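Local coordinates for Peptide/nickel transport system substrate-binding protein (Listeria monocytogenes serotype 1/2a, PDB 5KZT), which binds peptides and probably delivers them to a membrane transporter for peptide uptake, at residues T154-S159 with Y429-T434; K85-D90 with M188-P193; K204-V209 with V227-D232; R103-N108 with D125-K130. All coordinates share one frame; numbering follows the deposited sequence.

Contact 1: residues T154-S159 with Y429-T434; sequences TAYINS and YQDPST
Asp431 OD2, on a side chain whose CB touches the Tyr156 ring, is gripped twice by Ser433. Ser433 OG donates to OD2 at 2.7 Å and Ser433 N, in a capping bond, at 3.0 Å; the two donors come from opposite faces of the carboxylate plane, on its anti side. A salt bridge from Arg473 adds a third hold and should favour the ionised acid. The ring of Tyr429 belongs to this network, since Tyr429 OH lies 2.7 Å from Ser433 OG, at the ring's edge and in its plane. Against that ring rests Tyr156 in an offset, parallel-displaced stack: centroids are 4.1 Å apart and the planes differ by 19°. Tyr429 CE2 sits over the middle of the Tyr156 ring, while Thr154 CG2 covers the opposite face. Both tyrosines hold CG between the backbone N and carbonyl carbon (chi1 45° and 54°), which turns each ring to the other. Beside the stack, Ser159 CB meets Tyr429 CB at 3.7 Å. A water links the Ser159 side chain to the facing backbone, 2.7 Å from Ser159 OG and accepting from Gln430 N at 2.9 Å. The N-terminal end of helix 157-161 thus meets the loop between strand 420-425 and helix 433-436, consistent with an interlobe contact in a closed, peptide-bound periplasmic-binding-protein fold.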
loop_
_atom_site.group_PDB
_atom_site.type_symbol
_atom_site.label_atom_id
_atom_site.label_comp_id
_atom_site.label_asym_id
_atom_site.label_seq_id
_atom_site.Cartn_x
_atom_site.Cartn_y
_atom_site.Cartn_z
ATOM N N THR A 154 -20.041 2.867 -8.834
ATOM C CA THR A 154 -18.798 2.936 -8.082
ATOM C C THR A 154 -18.067 4.201 -8.536
ATOM O O THR A 154 -17.442 4.236 -9.612
ATOM C CB THR A 154 -17.953 1.664 -8.332
ATOM O OG1 THR A 154 -18.696 0.499 -7.929
ATOM C CG2 THR A 154 -16.644 1.700 -7.577
ATOM N N ALA A 155 -18.147 5.238 -7.711
ATOM C CA ALA A 155 -17.584 6.545 -8.062
ATOM C C ALA A 155 -16.079 6.516 -8.359
ATOM O O ALA A 155 -15.608 7.318 -9.140
ATOM C CB ALA A 155 -17.844 7.540 -6.961
ATOM N N TYR A 156 -15.341 5.602 -7.735
ATOM C CA TYR A 156 -13.871 5.531 -7.861
ATOM C C TYR A 156 -13.439 4.415 -8.817
ATOM O O TYR A 156 -12.264 3.986 -8.807
ATOM C CB TYR A 156 -13.203 5.321 -6.477
ATOM C CG TYR A 156 -13.864 4.265 -5.602
ATOM C CD1 TYR A 156 -13.597 2.919 -5.777
ATOM C CD2 TYR A 156 -14.762 4.631 -4.606
ATOM C CE1 TYR A 156 -14.209 1.959 -4.983
ATOM C CE2 TYR A 156 -15.384 3.684 -3.811
ATOM C CZ TYR A 156 -15.093 2.362 -3.986
ATOM O OH TYR A 156 -15.720 1.427 -3.210
ATOM N N ILE A 157 -14.364 3.934 -9.649
ATOM C CA ILE A 157 -14.053 2.829 -10.548
ATOM C C ILE A 157 -12.830 3.091 -11.437
ATOM O O ILE A 157 -12.049 2.184 -11.682
ATOM C CB ILE A 157 -15.277 2.405 -11.392
ATOM C CG1 ILE A 157 -15.004 1.080 -12.113
ATOM C CG2 ILE A 157 -15.684 3.487 -12.378
ATOM C CD1 ILE A 157 -14.807 -0.109 -11.205
ATOM N N ASN A 158 -12.660 4.316 -11.909
ATOM C CA ASN A 158 -11.496 4.625 -12.745
ATOM C C ASN A 158 -10.167 4.530 -11.959
ATOM O O ASN A 158 -9.115 4.236 -12.548
ATOM C CB ASN A 158 -11.642 5.987 -13.395
ATOM C CG ASN A 158 -12.768 6.036 -14.407
ATOM O OD1 ASN A 158 -13.402 5.016 -14.735
ATOM N ND2 ASN A 158 -13.039 7.231 -14.905
ATOM N N SER A 159 -10.214 4.774 -10.649
ATOM C CA SER A 159 -9.034 4.568 -9.778
ATOM C C SER A 159 -8.693 3.077 -9.645
ATOM O O SER A 159 -7.518 2.684 -9.624
ATOM C CB SER A 159 -9.247 5.193 -8.399
ATOM O OG SER A 159 -9.480 6.592 -8.464
ATOM N N TYR A 429 -7.307 4.396 -3.450
ATOM C CA TYR A 429 -8.248 5.300 -4.089
ATOM C C TYR A 429 -8.758 6.260 -3.019
ATOM O O TYR A 429 -8.549 6.010 -1.832
ATOM C CB TYR A 429 -9.411 4.533 -4.729
ATOM C CG TYR A 429 -10.142 3.599 -3.789
ATOM C CD1 TYR A 429 -9.713 2.281 -3.599
ATOM C CD2 TYR A 429 -11.309 4.013 -3.148
ATOM C CE1 TYR A 429 -10.396 1.414 -2.748
ATOM C CE2 TYR A 429 -11.999 3.161 -2.313
ATOM C CZ TYR A 429 -11.533 1.869 -2.100
ATOM O OH TYR A 429 -12.254 1.067 -1.256
ATOM N N GLN A 430 -9.457 7.307 -3.440
ATOM C CA GLN A 430 -9.773 8.428 -2.562
ATOM C C GLN A 430 -11.162 8.323 -1.924
ATOM O O GLN A 430 -12.108 8.961 -2.345
ATOM C CB GLN A 430 -9.571 9.758 -3.306
ATOM C CG GLN A 430 -9.441 10.939 -2.358
ATOM C CD GLN A 430 -9.363 12.261 -3.081
ATOM O OE1 GLN A 430 -8.678 12.373 -4.112
ATOM N NE2 GLN A 430 -10.075 13.296 -2.544
ATOM N N ASP A 431 -11.244 7.503 -0.891
ATOM C CA ASP A 431 -12.481 7.254 -0.159
ATOM C C ASP A 431 -12.051 6.565 1.142
ATOM O O ASP A 431 -11.048 5.847 1.139
ATOM C CB ASP A 431 -13.388 6.335 -0.998
ATOM C CG ASP A 431 -14.725 6.037 -0.333
ATOM O OD1 ASP A 431 -15.683 6.800 -0.547
ATOM O OD2 ASP A 431 -14.828 5.040 0.402
ATOM N N PRO A 432 -12.784 6.772 2.264
ATOM C CA PRO A 432 -12.369 6.137 3.516
ATOM C C PRO A 432 -12.309 4.604 3.499
ATOM O O PRO A 432 -11.537 4.011 4.253
ATOM C CB PRO A 432 -13.441 6.603 4.511
ATOM C CG PRO A 432 -13.959 7.873 3.944
ATOM C CD PRO A 432 -13.966 7.639 2.466
ATOM N N SER A 433 -13.111 3.984 2.638
ATOM C CA SER A 433 -13.169 2.527 2.530
ATOM C C SER A 433 -11.839 1.869 2.201
ATOM O O SER A 433 -11.615 0.728 2.609
ATOM C CB SER A 433 -14.239 2.090 1.520
ATOM O OG SER A 433 -13.929 2.519 0.200
ATOM N N THR A 434 -10.948 2.553 1.482
ATOM C CA THR A 434 -9.625 1.984 1.238
ATOM C C THR A 434 -8.921 1.590 2.554
ATOM O O THR A 434 -8.241 0.564 2.609
ATOM C CB THR A 434 -8.726 2.875 0.352
ATOM O OG1 THR A 434 -7.545 2.134 -0.019
ATOM C CG2 THR A 434 -8.340 4.193 1.037
HETATM O O HOH W 1 -10.029 7.931 -6.210
#

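Contact 2: residues K85-D90 with M188-P193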
loop_
_atom_site.group_PDB
_atom_site.type_symbol
_atom_site.label_atom_id
_atom_site.label_comp_id
_atom_site.label_asym_id
_atom_site.label_seq_id
_atom_site.Cartn_x
_atom_site.Cartn_y
_atom_site.Cartn_z
ATOM N N LYS A 85 1.190 -3.165 -27.308
ATOM C CA LYS A 85 1.900 -4.416 -27.441
ATOM C C LYS A 85 2.540 -4.851 -26.129
ATOM O O LYS A 85 2.895 -4.026 -25.277
ATOM C CB LYS A 85 2.978 -4.272 -28.497
ATOM C CG LYS A 85 2.444 -4.343 -29.907
ATOM C CD LYS A 85 3.564 -4.280 -30.934
ATOM C CE LYS A 85 3.023 -3.954 -32.318
ATOM N NZ LYS A 85 1.774 -4.706 -32.657
ATOM N N TRP A 86 2.650 -6.162 -25.972
ATOM C CA TRP A 86 3.510 -6.762 -24.958
ATOM C C TRP A 86 4.960 -6.713 -25.422
ATOM O O TRP A 86 5.234 -6.592 -26.628
ATOM C CB TRP A 86 3.094 -8.205 -24.707
ATOM C CG TRP A 86 1.770 -8.320 -24.022
ATOM C CD1 TRP A 86 0.583 -8.696 -24.576
ATOM C CD2 TRP A 86 1.505 -8.040 -22.644
ATOM N NE1 TRP A 86 -0.414 -8.659 -23.627
ATOM C CE2 TRP A 86 0.133 -8.293 -22.423
ATOM C CE3 TRP A 86 2.308 -7.631 -21.558
ATOM C CZ2 TRP A 86 -0.469 -8.121 -21.164
ATOM C CZ3 TRP A 86 1.712 -7.458 -20.309
ATOM C CH2 TRP A 86 0.331 -7.697 -20.128
ATOM N N SER A 87 5.887 -6.815 -24.463
ATOM C CA SER A 87 7.321 -6.715 -24.750
ATOM C C SER A 87 7.883 -7.874 -25.597
ATOM O O SER A 87 9.021 -7.792 -26.063
ATOM C CB SER A 87 8.106 -6.576 -23.446
ATOM O OG SER A 87 7.773 -7.608 -22.533
ATOM N N ASN A 88 7.098 -8.940 -25.786
ATOM C CA ASN A 88 7.400 -10.005 -26.757
ATOM C C ASN A 88 6.716 -9.790 -28.121
ATOM O O ASN A 88 6.695 -10.696 -28.962
ATOM C CB ASN A 88 7.041 -11.393 -26.170
ATOM C CG ASN A 88 5.532 -11.624 -26.001
ATOM O OD1 ASN A 88 4.717 -10.723 -26.178
ATOM N ND2 ASN A 88 5.165 -12.861 -25.664
ATOM N N GLY A 89 6.129 -8.614 -28.350
ATOM C CA GLY A 89 5.429 -8.346 -29.601
ATOM C C GLY A 89 3.964 -8.764 -29.697
ATOM O O GLY A 89 3.275 -8.284 -30.595
ATOM N N ASP A 90 3.463 -9.632 -28.805
ATOM C CA ASP A 90 2.027 -10.004 -28.818
ATOM C C ASP A 90 1.182 -8.738 -28.618
ATOM O O ASP A 90 1.537 -7.897 -27.790
ATOM C CB ASP A 90 1.660 -10.969 -27.673
ATOM C CG ASP A 90 2.270 -12.377 -27.817
ATOM O OD1 ASP A 90 2.942 -12.690 -28.815
ATOM O OD2 ASP A 90 2.060 -13.188 -26.879
ATOM N N MET A 188 8.752 -12.032 -16.372
ATOM C CA MET A 188 7.721 -11.024 -16.499
ATOM C C MET A 188 7.628 -10.561 -17.950
ATOM O O MET A 188 8.622 -10.605 -18.686
ATOM C CB MET A 188 8.072 -9.807 -15.634
ATOM C CG MET A 188 8.265 -10.089 -14.155
ATOM S SD MET A 188 8.946 -8.671 -13.264
ATOM C CE MET A 188 7.518 -7.589 -13.393
ATOM N N LEU A 189 6.430 -10.134 -18.346
ATOM C CA LEU A 189 6.187 -9.394 -19.594
ATOM C C LEU A 189 5.687 -7.982 -19.304
ATOM O O LEU A 189 4.960 -7.750 -18.341
ATOM C CB LEU A 189 5.138 -10.079 -20.477
ATOM C CG LEU A 189 5.478 -11.140 -21.514
ATOM C CD1 LEU A 189 4.248 -11.383 -22.390
ATOM C CD2 LEU A 189 6.702 -10.788 -22.358
ATOM N N PHE A 190 6.040 -7.053 -20.182
ATOM C CA PHE A 190 5.858 -5.627 -19.939
ATOM C C PHE A 190 4.973 -4.994 -21.010
ATOM O O PHE A 190 5.078 -5.321 -22.195
ATOM C CB PHE A 190 7.235 -4.943 -19.890
ATOM C CG PHE A 190 8.241 -5.708 -19.082
ATOM C CD1 PHE A 190 8.041 -5.909 -17.708
ATOM C CD2 PHE A 190 9.356 -6.296 -19.688
ATOM C CE1 PHE A 190 8.966 -6.647 -16.953
ATOM C CE2 PHE A 190 10.272 -7.037 -18.945
ATOM C CZ PHE A 190 10.077 -7.219 -17.581
ATOM N N ASN A 191 4.067 -4.120 -20.575
ATOM C CA ASN A 191 3.276 -3.309 -21.500
ATOM C C ASN A 191 3.251 -1.850 -21.074
ATOM O O ASN A 191 2.426 -1.088 -21.551
ATOM C CB ASN A 191 1.843 -3.865 -21.660
ATOM C CG ASN A 191 0.945 -3.571 -20.466
ATOM O OD1 ASN A 191 1.380 -3.651 -19.318
ATOM N ND2 ASN A 191 -0.318 -3.249 -20.730
ATOM N N GLY A 192 4.191 -1.458 -20.216
ATOM C CA GLY A 192 4.248 -0.106 -19.682
ATOM C C GLY A 192 5.446 0.651 -20.234
ATOM O O GLY A 192 6.120 0.165 -21.133
ATOM N N PRO A 193 5.700 1.863 -19.713
ATOM C CA PRO A 193 6.827 2.684 -20.200
ATOM C C PRO A 193 8.209 2.052 -20.127
ATOM O O PRO A 193 9.081 2.397 -20.942
ATOM C CB PRO A 193 6.759 3.940 -19.320
ATOM C CG PRO A 193 5.340 4.011 -18.866
ATOM C CD PRO A 193 4.806 2.617 -18.820
HETATM O O HOH W 2 5.567 -3.645 -24.478
#
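Around Ser87 and Phe190 the two loops run nearly antiparallel, their end-to-end directions 158° apart, and Ser87 N gives Phe190 O a short but poorly angled, weak bond of 2.8 Å. The return bond is straighter and uses a side chain: Phe190 N donates to Ser87 OG at 3.0 Å, with 161° at the hydrogen. Ser87 can receive it because OG stands between its own backbone N and carbonyl carbon (chi1 53°), facing the Phe190 N-H. Phe190 O also accepts from a water whose oxygen is 2.9 Å away, and the same water donates to Lys85 O; Trp86 CA adds a CH...O approach to Phe190 O. The residues from Trp86 to Gly89 form a type I beta turn, and an Asx turn overlaps it, Asn88 OD1 accepting from Asp90 N at 3.1 Å from above the amide plane. These turns offer Leu189 a surface. Leu189 CD2 touches Ser87 OG at 3.4 Å, whereas the Leu189 and Asn88 side chains cross at about a right angle, with Leu189 CD1 3.7 Å from Asn88 ND2. Two residues on, and also pointing toward 85-90, Asn191 places CB over one face of the Trp86 six-membered ring in a CH-pi contact, 4.1 Å from its centroid, and the Leu189 carbonyl O meets the ring at its edge. The polar ends are tied beyond the two loops: Trp86 NE1 bonds to Asp96 OD2, and Asn191 OD1 accepts from Glu47 N and Asn46 ND2.

Contact 3: residues K204-V209 with V227-D232; sequences KKWTYV and VQVVQD
Strands 205-209 and 227-229 run antiparallel at 161°, their axes approaching to 4.9 Å. Trp206 and Val227 are the hydrogen-bonded pair, with Trp206 N to Val227 O at 3.1 Å and Val227 N to Trp206 O at 2.9 Å. The ladder continues past the non-hydrogen-bonded pair Lys205 and Gln228 to Val229 N, which donates to Lys204 O at 2.8 Å. On the sheet face that carries Trp206 and Val227, the indole folds back across the neighbouring strand, its CG set between the backbone N and carbonyl carbon (chi1 54°). Val227 CB then lies over the pyrrole ring, 3.8 Å from its centroid in a CH-pi contact, while Val227 CG1 packs 3.6 Å from Trp206 CE2. Farther along the indole, Val229 CG2 reaches Trp206 CZ3 at 3.7 Å, and Val227 CG2 also meets Tyr208 CE2 at 3.8 Å. Lys205 and Gln228 run side by side on the opposite face. These are the two inner strands of a four-stranded mixed sheet: strand 194-197 flanks 205-210, strand 16-21 pairs in parallel with 224-229, and helix 36-45 packs on Tyr208.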
loop_
_atom_site.group_PDB
_atom_site.type_symbol
_atom_site.label_atom_id
_atom_site.label_comp_id
_atom_site.label_asym_id
_atom_site.label_seq_id
_atom_site.Cartn_x
_atom_site.Cartn_y
_atom_site.Cartn_z
ATOM N N LYS A 204 19.506 -7.004 -4.473
ATOM C CA LYS A 204 19.397 -5.646 -3.950
ATOM C C LYS A 204 19.499 -4.544 -5.000
ATOM O O LYS A 204 19.622 -3.369 -4.645
ATOM C CB LYS A 204 20.460 -5.440 -2.879
ATOM C CG LYS A 204 20.360 -6.441 -1.743
ATOM C CD LYS A 204 21.192 -6.017 -0.549
ATOM C CE LYS A 204 22.674 -5.943 -0.887
ATOM N NZ LYS A 204 23.473 -5.469 0.296
ATOM N N LYS A 205 19.430 -4.923 -6.280
ATOM C CA LYS A 205 19.462 -3.996 -7.394
ATOM C C LYS A 205 18.468 -4.436 -8.451
ATOM O O LYS A 205 18.146 -5.625 -8.577
ATOM C CB LYS A 205 20.878 -3.919 -7.976
ATOM C CG LYS A 205 21.845 -3.341 -6.971
ATOM C CD LYS A 205 23.230 -3.014 -7.500
ATOM C CE LYS A 205 24.158 -2.765 -6.320
ATOM N NZ LYS A 205 24.995 -1.578 -6.540
ATOM N N TRP A 206 17.937 -3.466 -9.166
ATOM C CA TRP A 206 17.147 -3.724 -10.346
ATOM C C TRP A 206 17.131 -2.464 -11.189
ATOM O O TRP A 206 17.535 -1.389 -10.721
ATOM C CB TRP A 206 15.722 -4.177 -9.999
ATOM C CG TRP A 206 14.960 -3.275 -9.081
ATOM C CD1 TRP A 206 14.153 -2.243 -9.441
ATOM C CD2 TRP A 206 14.897 -3.346 -7.643
ATOM N NE1 TRP A 206 13.606 -1.660 -8.333
ATOM C CE2 TRP A 206 14.038 -2.317 -7.216
ATOM C CE3 TRP A 206 15.473 -4.184 -6.686
ATOM C CZ2 TRP A 206 13.739 -2.092 -5.866
ATOM C CZ3 TRP A 206 15.177 -3.971 -5.343
ATOM C CH2 TRP A 206 14.321 -2.922 -4.944
ATOM N N THR A 207 16.655 -2.615 -12.427
ATOM C CA THR A 207 16.799 -1.602 -13.462
ATOM C C THR A 207 15.525 -1.467 -14.285
ATOM O O THR A 207 14.898 -2.465 -14.620
ATOM C CB THR A 207 17.945 -1.980 -14.421
ATOM O OG1 THR A 207 19.071 -2.383 -13.656
ATOM C CG2 THR A 207 18.343 -0.823 -15.309
ATOM N N TYR A 208 15.158 -0.227 -14.603
ATOM C CA TYR A 208 14.089 0.053 -15.538
ATOM C C TYR A 208 14.759 0.521 -16.797
ATOM O O TYR A 208 15.648 1.376 -16.728
ATOM C CB TYR A 208 13.177 1.158 -15.012
ATOM C CG TYR A 208 12.448 0.818 -13.726
ATOM C CD1 TYR A 208 11.342 -0.030 -13.734
ATOM C CD2 TYR A 208 12.852 1.352 -12.497
ATOM C CE1 TYR A 208 10.673 -0.342 -12.576
ATOM C CE2 TYR A 208 12.167 1.045 -11.327
ATOM C CZ TYR A 208 11.069 0.203 -11.388
ATOM O OH TYR A 208 10.406 -0.092 -10.242
ATOM N N VAL A 209 14.355 -0.022 -17.943
ATOM C CA VAL A 209 14.881 0.455 -19.218
ATOM C C VAL A 209 13.705 0.843 -20.084
ATOM O O VAL A 209 12.696 0.142 -20.107
ATOM C CB VAL A 209 15.766 -0.595 -19.926
ATOM C CG1 VAL A 209 16.359 -0.008 -21.195
ATOM C CG2 VAL A 209 16.914 -1.023 -19.017
ATOM N N VAL A 227 18.055 1.239 -9.654
ATOM C CA VAL A 227 17.594 1.210 -8.267
ATOM C C VAL A 227 18.470 0.286 -7.447
ATOM O O VAL A 227 18.797 -0.819 -7.897
ATOM C CB VAL A 227 16.130 0.723 -8.157
ATOM C CG1 VAL A 227 15.638 0.875 -6.729
ATOM C CG2 VAL A 227 15.251 1.500 -9.122
ATOM N N GLN A 228 18.847 0.740 -6.252
ATOM C CA GLN A 228 19.575 -0.095 -5.286
ATOM C C GLN A 228 18.934 0.013 -3.913
ATOM O O GLN A 228 18.414 1.058 -3.521
ATOM C CB GLN A 228 21.053 0.262 -5.244
ATOM C CG GLN A 228 21.342 1.681 -4.835
ATOM C CD GLN A 228 22.818 1.998 -4.862
ATOM O OE1 GLN A 228 23.598 1.437 -4.092
ATOM N NE2 GLN A 228 23.208 2.914 -5.730
ATOM N N VAL A 229 18.975 -1.085 -3.178
ATOM C CA VAL A 229 18.480 -1.107 -1.818
ATOM C C VAL A 229 19.464 -0.444 -0.858
ATOM O O VAL A 229 20.640 -0.795 -0.823
ATOM C CB VAL A 229 18.159 -2.542 -1.376
ATOM C CG1 VAL A 229 17.739 -2.574 0.087
ATOM C CG2 VAL A 229 17.059 -3.095 -2.268
ATOM N N VAL A 230 18.976 0.532 -0.101
ATOM C CA VAL A 230 19.772 1.242 0.923
ATOM C C VAL A 230 18.875 1.352 2.141
ATOM O O VAL A 230 17.744 1.778 2.018
ATOM C CB VAL A 230 20.182 2.671 0.489
ATOM C CG1 VAL A 230 21.001 3.344 1.596
ATOM C CG2 VAL A 230 20.989 2.638 -0.810
ATOM N N GLN A 231 19.379 0.965 3.303
ATOM C CA GLN A 231 18.544 0.842 4.496
ATOM C C GLN A 231 19.035 1.665 5.670
ATOM O O GLN A 231 18.644 1.409 6.823
ATOM C CB GLN A 231 18.481 -0.620 4.882
ATOM C CG GLN A 231 17.901 -1.471 3.770
ATOM C CD GLN A 231 17.601 -2.860 4.244
ATOM O OE1 GLN A 231 18.511 -3.577 4.655
ATOM N NE2 GLN A 231 16.319 -3.239 4.236
ATOM N N ASP A 232 19.920 2.615 5.391
ATOM C CA ASP A 232 20.334 3.575 6.384
ATOM C C ASP A 232 20.713 4.888 5.693
ATOM O O ASP A 232 21.318 4.897 4.616
ATOM C CB ASP A 232 21.455 3.015 7.263
ATOM C CG ASP A 232 22.814 3.124 6.629
ATOM O OD1 ASP A 232 23.150 2.222 5.844
ATOM O OD2 ASP A 232 23.539 4.113 6.914
#

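Contact 4: residues R103-N108 with D125-K130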
loop_
_atom_site.group_PDB
_atom_site.type_symbol
_atom_site.label_atom_id
_atom_site.label_comp_id
_atom_site.label_asym_id
_atom_site.label_seq_id
_atom_site.Cartn_x
_atom_site.Cartn_y
_atom_site.Cartn_z
ATOM N N ARG A 103 -8.240 -14.199 -12.998
ATOM C CA ARG A 103 -7.121 -14.651 -12.162
ATOM C C ARG A 103 -7.187 -14.050 -10.763
ATOM O O ARG A 103 -6.949 -14.754 -9.785
ATOM C CB ARG A 103 -5.756 -14.308 -12.796
ATOM C CG ARG A 103 -4.533 -14.823 -12.049
ATOM C CD ARG A 103 -3.302 -14.778 -12.943
ATOM N NE ARG A 103 -2.109 -15.330 -12.292
ATOM C CZ ARG A 103 -1.133 -14.609 -11.726
ATOM N NH1 ARG A 103 -1.162 -13.273 -11.709
ATOM N NH2 ARG A 103 -0.102 -15.227 -11.171
ATOM N N ALA A 104 -7.477 -12.750 -10.684
ATOM C CA ALA A 104 -7.554 -12.040 -9.409
ATOM C C ALA A 104 -8.638 -12.555 -8.480
ATOM O O ALA A 104 -8.415 -12.580 -7.270
ATOM C CB ALA A 104 -7.733 -10.537 -9.618
ATOM N N VAL A 105 -9.797 -12.941 -9.016
ATOM C CA VAL A 105 -10.899 -13.433 -8.171
ATOM C C VAL A 105 -10.858 -14.946 -7.931
ATOM O O VAL A 105 -11.498 -15.465 -7.013
ATOM C CB VAL A 105 -12.299 -13.022 -8.692
ATOM C CG1 VAL A 105 -12.474 -11.515 -8.598
ATOM C CG2 VAL A 105 -12.552 -13.483 -10.129
ATOM N N ASP A 106 -10.090 -15.641 -8.746
ATOM C CA ASP A 106 -9.996 -17.092 -8.649
ATOM C C ASP A 106 -9.469 -17.487 -7.264
ATOM O O ASP A 106 -8.360 -17.093 -6.883
ATOM C CB ASP A 106 -9.078 -17.620 -9.760
ATOM C CG ASP A 106 -9.165 -19.111 -9.943
ATOM O OD1 ASP A 106 -9.496 -19.836 -8.966
ATOM O OD2 ASP A 106 -8.870 -19.565 -11.081
ATOM N N PRO A 107 -10.247 -18.277 -6.499
ATOM C CA PRO A 107 -9.717 -18.721 -5.200
ATOM C C PRO A 107 -8.347 -19.406 -5.226
ATOM O O PRO A 107 -7.535 -19.214 -4.305
ATOM C CB PRO A 107 -10.797 -19.669 -4.688
ATOM C CG PRO A 107 -12.043 -19.153 -5.307
ATOM C CD PRO A 107 -11.646 -18.699 -6.684
ATOM N N ASN A 108 -8.087 -20.185 -6.271
ATOM C CA ASN A 108 -6.762 -20.813 -6.473
ATOM C C ASN A 108 -5.597 -19.806 -6.366
ATOM O O ASN A 108 -4.529 -20.116 -5.844
ATOM C CB ASN A 108 -6.765 -21.517 -7.850
ATOM C CG ASN A 108 -5.796 -22.674 -7.949
ATOM O OD1 ASN A 108 -5.012 -22.745 -8.897
ATOM N ND2 ASN A 108 -5.868 -23.600 -7.021
ATOM N N ASP A 125 -19.031 -13.133 -5.032
ATOM C CA ASP A 125 -19.452 -14.533 -5.109
ATOM C C ASP A 125 -18.348 -15.472 -5.580
ATOM O O ASP A 125 -18.218 -16.594 -5.086
ATOM C CB ASP A 125 -20.656 -14.660 -6.052
ATOM C CG ASP A 125 -21.939 -14.144 -5.442
ATOM O OD1 ASP A 125 -21.966 -13.845 -4.222
ATOM O OD2 ASP A 125 -22.945 -14.049 -6.196
ATOM N N ILE A 126 -17.542 -15.013 -6.526
ATOM C CA ILE A 126 -16.472 -15.843 -7.058
ATOM C C ILE A 126 -15.350 -16.052 -6.018
ATOM O O ILE A 126 -14.840 -17.173 -5.858
ATOM C CB ILE A 126 -15.922 -15.236 -8.351
ATOM C CG1 ILE A 126 -16.999 -15.299 -9.441
ATOM C CG2 ILE A 126 -14.666 -15.961 -8.802
ATOM C CD1 ILE A 126 -16.760 -14.349 -10.589
ATOM N N VAL A 127 -14.984 -14.983 -5.314
ATOM C CA VAL A 127 -13.973 -15.055 -4.254
ATOM C C VAL A 127 -14.391 -16.060 -3.177
ATOM O O VAL A 127 -13.555 -16.858 -2.699
ATOM C CB VAL A 127 -13.670 -13.655 -3.672
ATOM C CG1 VAL A 127 -12.860 -13.726 -2.380
ATOM C CG2 VAL A 127 -12.901 -12.867 -4.700
ATOM N N ALA A 128 -15.684 -16.051 -2.849
ATOM C CA ALA A 128 -16.266 -16.990 -1.888
ATOM C C ALA A 128 -16.515 -18.405 -2.441
ATOM O O ALA A 128 -16.993 -19.259 -1.707
ATOM C CB ALA A 128 -17.558 -16.415 -1.308
ATOM N N GLY A 129 -16.194 -18.670 -3.713
ATOM C CA GLY A 129 -16.407 -19.990 -4.318
ATOM C C GLY A 129 -17.853 -20.337 -4.630
ATOM O O GLY A 129 -18.167 -21.512 -4.832
ATOM N N LYS A 130 -18.721 -19.326 -4.696
ATOM C CA LYS A 130 -20.175 -19.494 -4.989
ATOM C C LYS A 130 -20.502 -19.460 -6.497
ATOM O O LYS A 130 -21.585 -19.864 -6.922
ATOM C CB LYS A 130 -21.000 -18.378 -4.320
ATOM C CG LYS A 130 -21.749 -18.761 -3.069
ATOM C CD LYS A 130 -20.826 -18.857 -1.878
ATOM C CE LYS A 130 -21.629 -19.131 -0.612
ATOM N NZ LYS A 130 -20.910 -18.629 0.598
#
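Val105 stands in the last turn of helix 94-105 and meets the closing turn of helix 123-127. From its CB, Ile126 CG2 is 3.8 Å away and Val127 CG2 is 4.0 Å away, so CB itself already touches both residues. CG1, anti to the carbonyl carbon (chi1 -66°), approaches the tip of Val127, again at CG2. CG2 makes the closest side-chain contact, methyl to methyl with Ile126 CG2 at 3.5 Å. The Val105 and Ile126 side chains cross obliquely, whereas Val105 and Val127 stand at about a right angle; one valine thus touches two successive residues. Phe117 also packs on Val105. The backbone joins in: Val105 O lies 3.7 Å from Val127 CA. Two residues on, Pro107 leans its ring against the exposed part of the interface, with CG 3.5 Å from Ile126 O. That carbonyl is already engaged, since it accepts from Gly129 N at 2.9 Å. The two segments share only van der Waals contacts, and Arg103 has its salt-bridge partner, Asp29, outside them. Asp106 OD1 accepts from Asn108 N at 3.1 Å in an Asx turn, where the chain leaves the first helix. The second helix ends in a Schellman motif: Gly129 has positive phi (73°), and Lys130 N reaches back to Asp125 O at 2.8 Å. The arrangement is thus a mainly apolar contact between two helix C-termini, each followed by its own turn, near the surface of this solute-binding fold.

Contact 1 is the buried one and, with 269 residues between its segments, joins parts of the chain far apart in sequence; contacts 2, 3 and 4 are only partly buried. Their chemistry follows their place: an aromatic stack beside a gripped carboxylate in contact 1, mixed backbone, side-chain and water bonding between loops in contact 2, a regular ladder in contact 3, and mainly apolar touch, with carbonyl oxygens at its margin, in contact 4. Contacts 2 and 3 come within about 4 Å at their nearest atoms, and strand 194-197, which continues segment 188-193, flanks strand 205-210. Contact 4 is nested in the loop closed by contact 2, and helix 94-105 runs from near 85-90 to Val105.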